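Acyl-CoA dehydrogenase (Mycobacterium thermoresistibile, PDB 3PFD) probably catalyses the FAD-dependent dehydrogenation of saturated acyl-CoA thioesters to 2,3-dehydroacyl-CoA, passing the electrons to an acceptor. Local coordinates at residues 62-67 against 84-89; 24-29 against 80-85. All coordinates share one frame; numbering follows the deposited sequence.

Contact 1: residues 62-67 against 84-89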
loop_
_atom_site.group_PDB
_atom_site.type_symbol
_atom_site.label_atom_id
_atom_site.label_comp_id
_atom_site.label_asym_id
_atom_site.label_seq_id
_atom_site.Cartn_x
_atom_site.Cartn_y
_atom_site.Cartn_z
ATOM N N SER C 62 31.456 14.132 24.578
ATOM C CA SER C 62 32.079 13.019 23.879
ATOM C C SER C 62 32.409 13.379 22.414
ATOM O O SER C 62 32.871 12.527 21.658
ATOM C CB SER C 62 31.203 11.784 23.944
ATOM O OG SER C 62 30.068 11.976 23.107
ATOM N N GLY C 63 32.173 14.639 22.032
ATOM C CA GLY C 63 32.480 15.128 20.687
ATOM C C GLY C 63 31.621 14.545 19.574
ATOM O O GLY C 63 32.084 14.413 18.460
ATOM N N PHE C 64 30.373 14.199 19.882
ATOM C CA PHE C 64 29.445 13.641 18.891
ATOM C C PHE C 64 28.424 14.631 18.327
ATOM O O PHE C 64 27.564 14.247 17.534
ATOM C CB PHE C 64 28.728 12.400 19.444
ATOM C CG PHE C 64 29.505 11.132 19.265
ATOM C CD1 PHE C 64 29.739 10.614 17.992
ATOM C CD2 PHE C 64 30.015 10.449 20.363
ATOM C CE1 PHE C 64 30.470 9.448 17.822
ATOM C CE2 PHE C 64 30.735 9.276 20.196
ATOM C CZ PHE C 64 30.966 8.776 18.918
ATOM N N SER C 65 28.544 15.907 18.680
ATOM C CA SER C 65 27.465 16.848 18.391
ATOM C C SER C 65 27.505 17.489 17.008
ATOM O O SER C 65 26.481 17.997 16.534
ATOM C CB SER C 65 27.394 17.923 19.466
ATOM O OG SER C 65 28.456 18.832 19.295
ATOM N N ALA C 66 28.674 17.503 16.370
ATOM C CA ALA C 66 28.795 18.116 15.043
ATOM C C ALA C 66 30.013 17.570 14.298
ATOM O O ALA C 66 30.918 18.343 13.912
ATOM C CB ALA C 66 28.863 19.667 15.172
ATOM N N ILE C 67 30.042 16.247 14.105
ATOM C CA ILE C 67 31.256 15.578 13.610
ATOM C C ILE C 67 31.619 15.903 12.161
ATOM O O ILE C 67 32.720 15.598 11.725
ATOM C CB ILE C 67 31.236 14.048 13.826
ATOM C CG1 ILE C 67 30.227 13.374 12.889
ATOM C CG2 ILE C 67 30.981 13.721 15.309
ATOM C CD1 ILE C 67 30.094 11.885 13.111
ATOM N N CYS C 84 25.640 10.440 9.213
ATOM C CA CYS C 84 24.322 9.772 9.187
ATOM C C CYS C 84 24.167 8.732 10.301
ATOM O O CYS C 84 23.110 8.631 10.934
ATOM C CB CYS C 84 24.007 9.117 7.820
ATOM S SG CYS C 84 23.629 10.230 6.474
ATOM N N ILE C 85 25.192 7.918 10.517
ATOM C CA ILE C 85 25.107 6.864 11.542
ATOM C C ILE C 85 24.897 7.461 12.945
ATOM O O ILE C 85 24.135 6.940 13.752
ATOM C CB ILE C 85 26.320 5.877 11.442
ATOM C CG1 ILE C 85 26.171 5.012 10.170
ATOM C CG2 ILE C 85 26.429 5.015 12.719
ATOM C CD1 ILE C 85 27.456 4.279 9.674
ATOM N N VAL C 86 25.556 8.587 13.215
ATOM C CA VAL C 86 25.419 9.290 14.509
ATOM C C VAL C 86 23.961 9.731 14.671
ATOM O O VAL C 86 23.277 9.359 15.649
ATOM C CB VAL C 86 26.464 10.473 14.647
ATOM C CG1 VAL C 86 26.168 11.421 15.867
ATOM C CG2 VAL C 86 27.851 9.905 14.764
ATOM N N ILE C 87 23.448 10.439 13.668
ATOM C CA ILE C 87 22.078 10.943 13.717
ATOM C C ILE C 87 21.055 9.819 13.879
ATOM O O ILE C 87 20.151 9.917 14.715
ATOM C CB ILE C 87 21.785 11.827 12.502
ATOM C CG1 ILE C 87 22.584 13.127 12.647
ATOM C CG2 ILE C 87 20.276 12.088 12.317
ATOM C CD1 ILE C 87 22.903 13.780 11.337
ATOM N N GLU C 88 21.247 8.751 13.106
ATOM C CA GLU C 88 20.414 7.553 13.154
ATOM C C GLU C 88 20.409 6.903 14.537
ATOM O O GLU C 88 19.350 6.545 15.051
ATOM C CB GLU C 88 20.931 6.543 12.105
ATOM C CG GLU C 88 20.286 5.138 12.095
ATOM C CD GLU C 88 21.028 4.178 11.138
ATOM O OE1 GLU C 88 21.563 4.661 10.109
ATOM O OE2 GLU C 88 21.117 2.960 11.421
ATOM N N GLU C 89 21.589 6.718 15.124
ATOM C CA GLU C 89 21.684 6.027 16.413
ATOM C C GLU C 89 21.094 6.856 17.560
ATOM O O GLU C 89 20.554 6.301 18.545
ATOM C CB GLU C 89 23.125 5.606 16.717
ATOM C CG GLU C 89 23.603 4.398 15.874
ATOM C CD GLU C 89 22.829 3.101 16.166
ATOM O OE1 GLU C 89 22.302 2.944 17.276
ATOM O OE2 GLU C 89 22.726 2.243 15.273
#
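Val86 meets both Phe64 and Ile67, and its CG2 methyl does most of the touching. CG2 lies 3.4 Å from Ile67 CD1, which is tighter than usual for two methyl carbons. The same methyl sits 3.8 Å from Phe64 CD1. It comes to the ring obliquely, at the CD1-CE1 side. The other methyl, Val86 CG1, stands anti to its own backbone N (chi1 168°). That places it against the main chain of the loop, 3.6 Å from Phe64 O. One valine therefore packs on a ring, a methyl and a carbonyl oxygen. The contact is apolar and small, with 138 Å² buried in all.

Ile67 reaches the helix with the end of its chain. CG1 lies between the backbone N and the carbonyl carbon (chi1 71°). From there the chain runs on extended and carries CD1 out to Val86. The backbone of Ile67 is also hydrogen-bonded to Ala78, just ahead of helix 80-91.

Phe64 follows the end of helix 53-61. Gly63 closes that helix in a Schellman motif, with positive phi and two bonds back into the last turn. The chain then turns, and the CB of Phe64 points toward helix 80-91. The Phe64 side chain also touches Leu59, and its ring packs on Leu26 of helix 24-47. Further along the loop, Asn104 ND2 is hydrogen-bonded to Ser65 O. The other faces of the 84-89 turn are used elsewhere: Cys84 packs on helices 256-280 and 292-321, and Ile87 on helix 256-280. The loop thus packs on one side of helix 80-91 in a buried contact of the N-terminal all-helical domain of the acyl-CoA dehydrogenase fold.

Contact 2: residues 24-29 against 80-85; sequences IALREA and SVATCI
The guanidinium of Arg27 has Ile85 CG2 over the centre of one face, 4.0 Å above its plane. NH1 also reaches the longer branch of the isoleucine, 3.7 Å from Ile85 CG1 and 3.8 Å from Ile85 CD1. The two side chains cross at about a right angle. The arginine starts anti to its backbone N (chi1 -166°) and runs extended through chi2. It then bends at chi3 (-69°), which folds the guanidinium back over Ile85. CB and CG of Arg27 pack on the same CG2 methyl, so the isoleucine sits against both the stem and the head of the arginine.

The two terminal nitrogens of the head have partners beyond the two segments. NH1 is hydrogen-bonded to Tyr313 OH of helix 292-321. NH2 forms salt bridges with Glu88 and Glu89, one turn further along helix 80-91. These bonds probably fix the turn of the guanidinium and offset its charge beside the apolar isoleucine.

Both segments belong to the N-terminal helical domain of the acyl-CoA dehydrogenase fold. Here the first turns of helices 24-47 and 80-91 run side by side in the same direction. Their axes are inclined by 25° and come within 10.1 Å.

Leu26 packs between the helices next to Arg27. Its CD2 methyl is 3.7 Å from Ala82 CB and 3.5 Å from Ala82 O. A longer contact, 4.1 Å, joins Leu26 CD2 to Ile85 CG2. The small Ala82 lets the leucine come close to the backbone of helix 80-91. Tyr313 packs on Ile85.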
loop_
_atom_site.group_PDB
_atom_site.type_symbol
_atom_site.label_atom_id
_atom_site.label_comp_id
_atom_site.label_asym_id
_atom_site.label_seq_id
_atom_site.Cartn_x
_atom_site.Cartn_y
_atom_site.Cartn_z
ATOM N N ILE C 24 31.772 0.529 11.989
ATOM C CA ILE C 24 31.234 -0.356 13.027
ATOM C C ILE C 24 31.651 0.145 14.422
ATOM O O ILE C 24 30.821 0.241 15.328
ATOM C CB ILE C 24 31.673 -1.823 12.840
ATOM N N ALA C 25 32.927 0.493 14.591
ATOM C CA ALA C 25 33.395 1.019 15.878
ATOM C C ALA C 25 32.680 2.328 16.240
ATOM O O ALA C 25 32.361 2.562 17.408
ATOM C CB ALA C 25 34.916 1.210 15.872
ATOM N N LEU C 26 32.429 3.172 15.238
ATOM C CA LEU C 26 31.656 4.398 15.447
ATOM C C LEU C 26 30.258 4.045 15.951
ATOM O O LEU C 26 29.817 4.551 16.982
ATOM C CB LEU C 26 31.549 5.237 14.162
ATOM C CG LEU C 26 30.689 6.505 14.306
ATOM C CD1 LEU C 26 31.506 7.647 14.900
ATOM C CD2 LEU C 26 30.073 6.916 12.981
ATOM N N ARG C 27 29.578 3.171 15.218
ATOM C CA ARG C 27 28.232 2.775 15.576
ATOM C C ARG C 27 28.145 2.255 17.003
ATOM O O ARG C 27 27.237 2.641 17.734
ATOM C CB ARG C 27 27.666 1.746 14.608
ATOM C CG ARG C 27 26.139 1.569 14.754
ATOM C CD ARG C 27 25.620 0.437 13.898
ATOM N NE ARG C 27 25.678 0.724 12.464
ATOM C CZ ARG C 27 24.767 1.428 11.774
ATOM N NH1 ARG C 27 24.921 1.592 10.472
ATOM N NH2 ARG C 27 23.718 1.993 12.362
ATOM N N GLU C 28 29.092 1.401 17.396
ATOM C CA GLU C 28 29.108 0.823 18.740
ATOM C C GLU C 28 29.251 1.922 19.812
ATOM O O GLU C 28 28.551 1.900 20.837
ATOM C CB GLU C 28 30.211 -0.268 18.863
ATOM C CG GLU C 28 29.971 -1.489 17.936
ATOM C CD GLU C 28 31.044 -2.599 17.999
ATOM O OE1 GLU C 28 30.649 -3.782 18.118
ATOM O OE2 GLU C 28 32.266 -2.317 17.904
ATOM N N ALA C 29 30.135 2.887 19.559
ATOM C CA ALA C 29 30.358 4.017 20.462
ATOM C C ALA C 29 29.150 4.945 20.587
ATOM O O ALA C 29 28.780 5.316 21.698
ATOM C CB ALA C 29 31.584 4.811 20.032
ATOM N N SER C 80 30.398 11.736 5.510
ATOM C CA SER C 80 28.959 12.008 5.626
ATOM C C SER C 80 28.131 10.788 6.008
ATOM O O SER C 80 27.016 10.935 6.524
ATOM C CB SER C 80 28.431 12.601 4.328
ATOM O OG SER C 80 28.616 11.675 3.273
ATOM N N VAL C 81 28.652 9.593 5.733
ATOM C CA VAL C 81 28.004 8.359 6.185
ATOM C C VAL C 81 28.144 8.250 7.720
ATOM O O VAL C 81 27.181 7.888 8.416
ATOM C CB VAL C 81 28.584 7.072 5.486
ATOM C CG1 VAL C 81 27.969 5.816 6.050
ATOM C CG2 VAL C 81 28.404 7.110 3.957
ATOM N N ALA C 82 29.336 8.561 8.241
ATOM C CA ALA C 82 29.561 8.560 9.691
ATOM C C ALA C 82 28.571 9.528 10.380
ATOM O O ALA C 82 27.903 9.175 11.362
ATOM C CB ALA C 82 31.017 8.921 10.024
ATOM N N THR C 83 28.452 10.730 9.827
ATOM C CA THR C 83 27.484 11.698 10.306
ATOM C C THR C 83 26.051 11.134 10.294
ATOM O O THR C 83 25.358 11.293 11.299
ATOM C CB THR C 83 27.582 13.003 9.533
ATOM O OG1 THR C 83 28.876 13.576 9.769
ATOM C CG2 THR C 83 26.529 13.988 9.995
ATOM N N CYS C 84 25.640 10.440 9.213
ATOM C CA CYS C 84 24.322 9.772 9.187
ATOM C C CYS C 84 24.167 8.732 10.301
ATOM O O CYS C 84 23.110 8.631 10.934
ATOM C CB CYS C 84 24.007 9.117 7.820
ATOM S SG CYS C 84 23.629 10.230 6.474
ATOM N N ILE C 85 25.192 7.918 10.517
ATOM C CA ILE C 85 25.107 6.864 11.542
ATOM C C ILE C 85 24.897 7.461 12.945
ATOM O O ILE C 85 24.135 6.940 13.752
ATOM C CB ILE C 85 26.320 5.877 11.442
ATOM C CG1 ILE C 85 26.171 5.012 10.170
ATOM C CG2 ILE C 85 26.429 5.015 12.719
ATOM C CD1 ILE C 85 27.456 4.279 9.674
#

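How the contacts relate
Both contacts use helix 80-91 in the N-terminal helical domain, and their centres are 7 Å apart. Contact 1 is buried and apolar, and sets an irregular loop against the helix. Contact 2 is partly buried and lies further from the centre of the chain. It joins two helices and adds a charged group to its apolar packing. The two also touch directly. Phe64 CE1 of contact 1 lies 3.6 Å from Leu26 CD1 of contact 2. Glu88 and Glu89, which take no part in the packing of contact 1, supply carboxylates for Arg27 of contact 2. Cys84 and Ile85 belong to both ranges, but Ile85 packs in contact 2 alone.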